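Side-chain contacts in yeast glycogen phosphorylase (Saccharomyces cerevisiae, PDB 1YGP), which is a pyridoxal-5'-phosphate-containing member of the carbohydrate phosphorylase family, with the two-domain GT-B fold: residues Q524-L529 with N568-N573; R577-I582 with T600-Q605; W521-Q524 with L529-L532. All coordinates share one frame; numbering follows the deposited sequence.

Contact 1: Q524-L529 with N568-N573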
loop_
_atom_site.group_PDB
_atom_site.type_symbol
_atom_site.label_atom_id
_atom_site.label_comp_id
_atom_site.label_asym_id
_atom_site.label_seq_id
_atom_site.Cartn_x
_atom_site.Cartn_y
_atom_site.Cartn_z
ATOM N N GLN A 524 -7.224 -29.283 7.616
ATOM C CA GLN A 524 -6.535 -28.140 8.164
ATOM C C GLN A 524 -6.939 -27.957 9.615
ATOM O O GLN A 524 -6.082 -28.000 10.498
ATOM C CB GLN A 524 -6.885 -26.909 7.385
ATOM C CG GLN A 524 -5.975 -25.745 7.731
ATOM C CD GLN A 524 -5.857 -24.799 6.561
ATOM O OE1 GLN A 524 -5.842 -23.588 6.689
ATOM N NE2 GLN A 524 -5.729 -25.286 5.336
ATOM N N ALA A 525 -8.241 -27.796 9.865
ATOM C CA ALA A 525 -8.744 -27.541 11.199
ATOM C C ALA A 525 -8.561 -28.670 12.184
ATOM O O ALA A 525 -8.377 -28.385 13.365
ATOM C CB ALA A 525 -10.231 -27.218 11.158
ATOM N N ASN A 526 -8.573 -29.940 11.752
ATOM C CA ASN A 526 -8.471 -31.048 12.690
ATOM C C ASN A 526 -7.542 -32.161 12.211
ATOM O O ASN A 526 -7.962 -33.307 11.992
ATOM C CB ASN A 526 -9.868 -31.595 12.936
ATOM C CG ASN A 526 -10.040 -32.368 14.243
ATOM O OD1 ASN A 526 -9.094 -32.788 14.923
ATOM N ND2 ASN A 526 -11.281 -32.597 14.661
ATOM N N PRO A 527 -6.229 -31.905 12.082
ATOM C CA PRO A 527 -5.231 -32.873 11.646
ATOM C C PRO A 527 -5.230 -34.156 12.449
ATOM O O PRO A 527 -5.188 -35.238 11.872
ATOM C CB PRO A 527 -3.939 -32.137 11.755
ATOM C CG PRO A 527 -4.155 -31.158 12.896
ATOM C CD PRO A 527 -5.553 -30.685 12.529
ATOM N N SER A 528 -5.326 -34.061 13.776
ATOM C CA SER A 528 -5.292 -35.189 14.711
ATOM C C SER A 528 -6.391 -36.197 14.393
ATOM O O SER A 528 -6.158 -37.398 14.506
ATOM C CB SER A 528 -5.430 -34.637 16.150
ATOM O OG SER A 528 -5.730 -33.230 16.130
ATOM N N LEU A 529 -7.575 -35.742 13.961
ATOM C CA LEU A 529 -8.616 -36.631 13.505
ATOM C C LEU A 529 -8.271 -37.073 12.091
ATOM O O LEU A 529 -8.437 -38.259 11.790
ATOM C CB LEU A 529 -9.978 -35.940 13.492
ATOM C CG LEU A 529 -11.189 -36.684 12.909
ATOM C CD1 LEU A 529 -11.375 -38.013 13.615
ATOM C CD2 LEU A 529 -12.429 -35.845 13.077
ATOM N N ASN A 568 -11.999 -40.129 21.487
ATOM C CA ASN A 568 -12.205 -39.146 22.515
ATOM C C ASN A 568 -10.949 -38.329 22.756
ATOM O O ASN A 568 -11.024 -37.099 22.868
ATOM C CB ASN A 568 -12.636 -39.813 23.791
ATOM C CG ASN A 568 -13.168 -38.778 24.769
ATOM O OD1 ASN A 568 -12.825 -38.786 25.939
ATOM N ND2 ASN A 568 -14.020 -37.826 24.422
ATOM N N GLN A 569 -9.780 -38.966 22.733
ATOM C CA GLN A 569 -8.508 -38.294 22.960
ATOM C C GLN A 569 -8.263 -37.152 21.991
ATOM O O GLN A 569 -7.835 -36.063 22.404
ATOM C CB GLN A 569 -7.379 -39.296 22.841
ATOM C CG GLN A 569 -6.006 -38.717 23.086
ATOM C CD GLN A 569 -5.882 -38.196 24.497
ATOM O OE1 GLN A 569 -6.028 -37.013 24.795
ATOM N NE2 GLN A 569 -5.606 -39.090 25.432
ATOM N N VAL A 570 -8.584 -37.392 20.713
ATOM C CA VAL A 570 -8.449 -36.368 19.673
ATOM C C VAL A 570 -9.237 -35.126 20.157
ATOM O O VAL A 570 -8.712 -34.033 20.397
ATOM C CB VAL A 570 -9.021 -36.941 18.328
ATOM C CG1 VAL A 570 -8.865 -35.926 17.230
ATOM C CG2 VAL A 570 -8.267 -38.181 17.876
ATOM N N LYS A 571 -10.505 -35.341 20.483
ATOM C CA LYS A 571 -11.376 -34.267 20.893
ATOM C C LYS A 571 -10.882 -33.589 22.157
ATOM O O LYS A 571 -11.053 -32.379 22.283
ATOM C CB LYS A 571 -12.789 -34.876 21.036
ATOM C CG LYS A 571 -13.942 -33.950 21.453
ATOM C CD LYS A 571 -14.215 -32.754 20.565
ATOM C CE LYS A 571 -14.891 -33.204 19.297
ATOM N NZ LYS A 571 -15.172 -32.084 18.424
ATOM N N LEU A 572 -10.199 -34.289 23.069
ATOM C CA LEU A 572 -9.685 -33.686 24.308
ATOM C C LEU A 572 -8.516 -32.771 23.960
ATOM O O LEU A 572 -8.448 -31.626 24.426
ATOM C CB LEU A 572 -9.241 -34.812 25.306
ATOM C CG LEU A 572 -8.795 -34.625 26.788
ATOM C CD1 LEU A 572 -7.345 -34.224 26.858
ATOM C CD2 LEU A 572 -9.620 -33.555 27.465
ATOM N N ASN A 573 -7.606 -33.205 23.083
ATOM C CA ASN A 573 -6.466 -32.380 22.708
ATOM C C ASN A 573 -6.982 -31.155 21.983
ATOM O O ASN A 573 -6.536 -30.047 22.290
ATOM C CB ASN A 573 -5.497 -33.136 21.797
ATOM C CG ASN A 573 -4.974 -34.458 22.375
ATOM O OD1 ASN A 573 -4.739 -35.417 21.633
ATOM N ND2 ASN A 573 -4.758 -34.604 23.684
#
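V570 packs one methyl, CG1, against the capped first turn of helix 527-536. This is a helix-to-helix contact in which the side of helix 562-584 meets the N-terminal end of its neighbour, with N526 as N-cap. V570 CG1 lies 3.5 Å from L529 N and 3.8 Å from S528 CB. L529 adds its CB, 3.9 Å from the same V570 CG1. N526 OD1 also comes to 3.9 Å from V570 CG1. This methyl is anti to the backbone N of V570 (chi1 -179°), which aims it at the turn. CG2 faces S528 O more distantly. No hydrogen bond crosses between the two segments. V570 is the only residue of 568-573 to come within 4.5 Å of 524-529.

The N-cap forms the second shell. L529 N is shared between two oxygens of N526, and both bonds are weak. N526 OD1 accepts from L529 N at 3.5 Å, bent to 147°, and N526 O accepts from L529 N at 3.2 Å. The side-chain oxygen also accepts from N574 ND2, one turn beyond V570, so it ties the cap to helix 562-584. Both ends of the N526 amide are hydrogen-bonded, which fixes its rotation. At its nitrogen end, N526 ND2 donates to N732 OD1.

Contact 2: R577-I582 with T600-Q605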
loop_
_atom_site.group_PDB
_atom_site.type_symbol
_atom_site.label_atom_id
_atom_site.label_comp_id
_atom_site.label_asym_id
_atom_site.label_seq_id
_atom_site.Cartn_x
_atom_site.Cartn_y
_atom_site.Cartn_z
ATOM N N ARG A 577 -6.434 -26.954 22.724
ATOM C CA ARG A 577 -6.067 -25.853 21.838
ATOM C C ARG A 577 -6.966 -24.660 22.087
ATOM O O ARG A 577 -6.447 -23.563 22.289
ATOM C CB ARG A 577 -6.240 -26.100 20.351
ATOM C CG ARG A 577 -5.520 -27.233 19.661
ATOM C CD ARG A 577 -5.541 -26.969 18.151
ATOM N NE ARG A 577 -6.891 -26.847 17.630
ATOM C CZ ARG A 577 -7.223 -27.259 16.408
ATOM N NH1 ARG A 577 -6.330 -27.806 15.587
ATOM N NH2 ARG A 577 -8.492 -27.141 16.018
ATOM N N LEU A 578 -8.294 -24.847 22.120
ATOM C CA LEU A 578 -9.223 -23.755 22.316
ATOM C C LEU A 578 -8.952 -23.074 23.646
ATOM O O LEU A 578 -8.884 -21.843 23.706
ATOM C CB LEU A 578 -10.655 -24.267 22.292
ATOM C CG LEU A 578 -11.729 -23.211 22.553
ATOM C CD1 LEU A 578 -11.689 -22.179 21.444
ATOM C CD2 LEU A 578 -13.084 -23.870 22.672
ATOM N N VAL A 579 -8.731 -23.868 24.700
ATOM C CA VAL A 579 -8.435 -23.347 26.031
ATOM C C VAL A 579 -7.190 -22.465 25.929
ATOM O O VAL A 579 -7.227 -21.306 26.368
ATOM C CB VAL A 579 -8.244 -24.554 27.017
ATOM C CG1 VAL A 579 -7.827 -24.101 28.396
ATOM C CG2 VAL A 579 -9.587 -25.242 27.240
ATOM N N ASP A 580 -6.142 -22.950 25.256
ATOM C CA ASP A 580 -4.931 -22.178 25.048
ATOM C C ASP A 580 -5.245 -20.841 24.383
ATOM O O ASP A 580 -4.673 -19.824 24.808
ATOM C CB ASP A 580 -3.932 -22.919 24.153
ATOM C CG ASP A 580 -3.023 -23.984 24.763
ATOM O OD1 ASP A 580 -2.513 -23.796 25.870
ATOM O OD2 ASP A 580 -2.785 -24.993 24.095
ATOM N N LEU A 581 -6.178 -20.815 23.402
ATOM C CA LEU A 581 -6.547 -19.596 22.686
ATOM C C LEU A 581 -7.194 -18.598 23.629
ATOM O O LEU A 581 -6.807 -17.428 23.670
ATOM C CB LEU A 581 -7.554 -19.839 21.568
ATOM C CG LEU A 581 -7.404 -19.142 20.192
ATOM C CD1 LEU A 581 -8.710 -19.291 19.441
ATOM C CD2 LEU A 581 -7.143 -17.653 20.306
ATOM N N ILE A 582 -8.146 -19.056 24.441
ATOM C CA ILE A 582 -8.878 -18.191 25.360
ATOM C C ILE A 582 -7.961 -17.557 26.423
ATOM O O ILE A 582 -8.187 -16.436 26.884
ATOM C CB ILE A 582 -10.006 -19.042 26.003
ATOM C CG1 ILE A 582 -10.900 -19.680 24.941
ATOM C CG2 ILE A 582 -10.860 -18.128 26.868
ATOM C CD1 ILE A 582 -11.863 -20.758 25.456
ATOM N N THR A 600 -15.848 -31.709 30.968
ATOM C CA THR A 600 -16.433 -30.395 30.792
ATOM C C THR A 600 -17.089 -30.365 29.416
ATOM O O THR A 600 -16.398 -30.518 28.406
ATOM C CB THR A 600 -15.362 -29.311 30.857
ATOM O OG1 THR A 600 -14.612 -29.462 32.055
ATOM C CG2 THR A 600 -16.001 -27.947 30.861
ATOM N N LEU A 601 -18.409 -30.190 29.309
ATOM C CA LEU A 601 -19.044 -30.125 27.999
ATOM C C LEU A 601 -18.831 -28.719 27.464
ATOM O O LEU A 601 -19.136 -27.712 28.119
ATOM C CB LEU A 601 -20.557 -30.374 28.049
ATOM C CG LEU A 601 -21.359 -30.290 26.746
ATOM C CD1 LEU A 601 -21.395 -31.627 26.035
ATOM C CD2 LEU A 601 -22.790 -29.922 27.070
ATOM N N PHE A 602 -18.232 -28.679 26.285
ATOM C CA PHE A 602 -18.054 -27.445 25.569
ATOM C C PHE A 602 -19.265 -27.282 24.654
ATOM O O PHE A 602 -19.544 -28.084 23.752
ATOM C CB PHE A 602 -16.734 -27.549 24.826
ATOM C CG PHE A 602 -15.518 -27.195 25.696
ATOM C CD1 PHE A 602 -15.407 -27.612 27.028
ATOM C CD2 PHE A 602 -14.476 -26.446 25.139
ATOM C CE1 PHE A 602 -14.274 -27.281 27.776
ATOM C CE2 PHE A 602 -13.352 -26.125 25.898
ATOM C CZ PHE A 602 -13.250 -26.541 27.211
ATOM N N ASP A 603 -20.031 -26.250 24.935
ATOM C CA ASP A 603 -21.264 -25.991 24.243
ATOM C C ASP A 603 -21.121 -24.644 23.535
ATOM O O ASP A 603 -21.157 -23.612 24.233
ATOM C CB ASP A 603 -22.335 -26.004 25.323
ATOM C CG ASP A 603 -23.777 -25.707 24.952
ATOM O OD1 ASP A 603 -24.111 -25.599 23.765
ATOM O OD2 ASP A 603 -24.568 -25.577 25.886
ATOM N N MET A 604 -20.971 -24.590 22.188
ATOM C CA MET A 604 -20.813 -23.317 21.509
ATOM C C MET A 604 -21.905 -22.847 20.576
ATOM O O MET A 604 -22.568 -23.657 19.926
ATOM C CB MET A 604 -19.511 -23.253 20.683
ATOM C CG MET A 604 -18.840 -24.463 20.091
ATOM S SD MET A 604 -17.795 -25.346 21.295
ATOM C CE MET A 604 -16.152 -24.878 20.874
ATOM N N GLN A 605 -22.110 -21.527 20.483
ATOM C CA GLN A 605 -22.990 -20.899 19.486
ATOM C C GLN A 605 -22.201 -19.720 18.910
ATOM O O GLN A 605 -22.172 -18.608 19.443
ATOM C CB GLN A 605 -24.302 -20.372 20.113
ATOM C CG GLN A 605 -25.346 -19.909 19.109
ATOM C CD GLN A 605 -26.641 -19.408 19.736
ATOM O OE1 GLN A 605 -26.720 -19.073 20.917
ATOM N NE2 GLN A 605 -27.725 -19.276 18.989
#
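L578 and V579 of helix 562-584 pack on F602 and M604 of strand 601-606 in a buried, wholly apolar helix-on-sheet contact. The strand lies inside the six-stranded parallel sheet of the C-terminal, Rossmann-like domain of the GT-B fold, between strands 649-654 and 710-713. The axes of helix and strand segments come within 12.5 Å and diverge by 65°, so the helix runs steeply across the strand. Side chains bridge that gap. F602 and M604, two residues apart on the strand, point to the helix.

The ring of F602 meets the helix by its edge. V579 CG2 sits in the ring plane, 3.9 Å from F602 CZ, and the V579 side chain stands across the ring. L578 CD2 reaches the edge near the plane, 3.8 Å from F602 CD2. The L578 and F602 side chains run alongside in opposing senses. The ring hangs with CG anti to its own carbonyl carbon (chi1 -83°), which carries its far edge out to the helix. T600 CB, in the strand's own segment, also lies in the ring plane at an edge.

A polar bond flanks the apolar patch. K575 NZ, one turn before L578 in the helix, donates to T600 O at the head of the strand. Further along, I704 of helix 698-704 touches both L578 and M604, so a second helix packs on the same patch, and I652 of the adjacent strand touches M604 as well. The M604 chain bends at chi2 and chi3, and its methyl meets L578 tip to tip, M604 CE lying 3.7 Å from L578 CD2.

Contact 3: W521-Q524 with L529-L532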
loop_
_atom_site.group_PDB
_atom_site.type_symbol
_atom_site.label_atom_id
_atom_site.label_comp_id
_atom_site.label_asym_id
_atom_site.label_seq_id
_atom_site.Cartn_x
_atom_site.Cartn_y
_atom_site.Cartn_z
ATOM N N TRP A 521 -11.853 -27.610 6.457
ATOM C CA TRP A 521 -12.619 -27.902 7.639
ATOM C C TRP A 521 -12.319 -29.230 8.332
ATOM O O TRP A 521 -12.613 -29.312 9.530
ATOM C CB TRP A 521 -14.085 -27.694 7.208
ATOM C CG TRP A 521 -14.245 -26.199 6.896
ATOM C CD1 TRP A 521 -14.556 -25.754 5.631
ATOM C CD2 TRP A 521 -14.023 -25.152 7.770
ATOM N NE1 TRP A 521 -14.520 -24.441 5.694
ATOM C CE2 TRP A 521 -14.207 -24.042 6.934
ATOM C CE3 TRP A 521 -13.688 -24.964 9.116
ATOM C CZ2 TRP A 521 -14.057 -22.743 7.428
ATOM C CZ3 TRP A 521 -13.536 -23.668 9.608
ATOM C CH2 TRP A 521 -13.715 -22.569 8.771
ATOM N N LEU A 522 -11.685 -30.242 7.700
ATOM C CA LEU A 522 -11.267 -31.456 8.403
ATOM C C LEU A 522 -9.745 -31.571 8.472
ATOM O O LEU A 522 -9.159 -31.702 9.549
ATOM C CB LEU A 522 -11.823 -32.707 7.718
ATOM C CG LEU A 522 -11.442 -34.128 8.177
ATOM C CD1 LEU A 522 -11.789 -34.327 9.621
ATOM C CD2 LEU A 522 -12.236 -35.158 7.408
ATOM N N LYS A 523 -9.038 -31.481 7.353
ATOM C CA LYS A 523 -7.599 -31.706 7.406
ATOM C C LYS A 523 -6.846 -30.511 7.953
ATOM O O LYS A 523 -5.896 -30.697 8.710
ATOM C CB LYS A 523 -7.057 -32.064 6.014
ATOM C CG LYS A 523 -5.618 -32.488 6.123
ATOM C CD LYS A 523 -5.121 -32.972 4.801
ATOM C CE LYS A 523 -3.630 -33.307 4.914
ATOM N NZ LYS A 523 -3.309 -34.199 6.020
ATOM N N GLN A 524 -7.224 -29.283 7.616
ATOM C CA GLN A 524 -6.535 -28.140 8.164
ATOM C C GLN A 524 -6.939 -27.957 9.615
ATOM O O GLN A 524 -6.082 -28.000 10.498
ATOM C CB GLN A 524 -6.885 -26.909 7.385
ATOM C CG GLN A 524 -5.975 -25.745 7.731
ATOM C CD GLN A 524 -5.857 -24.799 6.561
ATOM O OE1 GLN A 524 -5.842 -23.588 6.689
ATOM N NE2 GLN A 524 -5.729 -25.286 5.336
ATOM N N LEU A 529 -7.575 -35.742 13.961
ATOM C CA LEU A 529 -8.616 -36.631 13.505
ATOM C C LEU A 529 -8.271 -37.073 12.091
ATOM O O LEU A 529 -8.437 -38.259 11.790
ATOM C CB LEU A 529 -9.978 -35.940 13.492
ATOM C CG LEU A 529 -11.189 -36.684 12.909
ATOM C CD1 LEU A 529 -11.375 -38.013 13.615
ATOM C CD2 LEU A 529 -12.429 -35.845 13.077
ATOM N N ALA A 530 -7.772 -36.211 11.201
ATOM C CA ALA A 530 -7.431 -36.631 9.842
ATOM C C ALA A 530 -6.404 -37.759 9.813
ATOM O O ALA A 530 -6.441 -38.639 8.944
ATOM C CB ALA A 530 -6.862 -35.478 9.050
ATOM N N LYS A 531 -5.493 -37.769 10.793
ATOM C CA LYS A 531 -4.511 -38.824 10.931
ATOM C C LYS A 531 -5.259 -40.055 11.435
ATOM O O LYS A 531 -5.092 -41.108 10.817
ATOM C CB LYS A 531 -3.418 -38.452 11.947
ATOM N N LEU A 532 -6.137 -39.978 12.454
ATOM C CA LEU A 532 -6.856 -41.130 12.990
ATOM C C LEU A 532 -7.577 -41.902 11.918
ATOM O O LEU A 532 -7.444 -43.124 11.879
ATOM C CB LEU A 532 -7.903 -40.729 14.040
ATOM C CG LEU A 532 -8.762 -41.795 14.769
ATOM C CD1 LEU A 532 -7.905 -42.881 15.390
ATOM C CD2 LEU A 532 -9.516 -41.127 15.898
#
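No flat group enters the contact of L522 and K523 with L529 and A530, whose side-chain contacts are aliphatic. The one ring of the two segments, the indole of W521, belongs to another site. It makes a cation-pi interaction with K728 and touches pyridoxal-5'-phosphate, as part of its pocket. The next residue, L522, turns from that pocket to the helix pair.

The motif is two consecutive helices joined by a short turn. Helix 518-524 ends in a wider, pi-type turn, and helix 527-536 starts after a very short link. K523 and A530 come closest, with their CA atoms 5.5 Å apart.

Two small patches form the interface. In one, L522 CD1 lies 3.8 Å from L529 CD2, and the two leucines lie roughly perpendicular. L522 holds CG anti to its backbone N (chi1 175°), which brings the branched end nearer to L529 than its CB direction alone would suggest. In the other patch, the methyl of A530 rests on the backbone of the first helix. A530 CB is 4.2 Å from K523 CA and 4.4 Å from L522 O. The aliphatic start of K523 runs alongside, with K523 CG 4.4 Å from A530 CB, while NZ forms a salt bridge with E542.

Y544 touches both L522 and A530 and so spans the junction. No hydrogen bond joins the two segments. The junction therefore depends on van der Waals packing of mostly buried groups and on the short link, while the charge of K523 is paired outside it.

From the N terminus, contact 3 comes first. It closes the short link 525-528 and sets the start of helix 527-536 against the end of helix 518-524. Contact 1 begins before contact 3 ends and shares Q524 and L529 with it, so the two interleave. It closes a longer loop, out to helix 562-584. V570 of contact 1 also touches L532 of contact 3, V570 CG2 being 3.8 Å from L532 CD2. Contact 2 follows in series. It closes the return from the same long helix to the parallel sheet. A525 O and R577 NH2, 2.9 Å apart in a probable hydrogen bond, join contacts 1 and 2. Helix 562-584 thus connects the helix pair with strand 601-606.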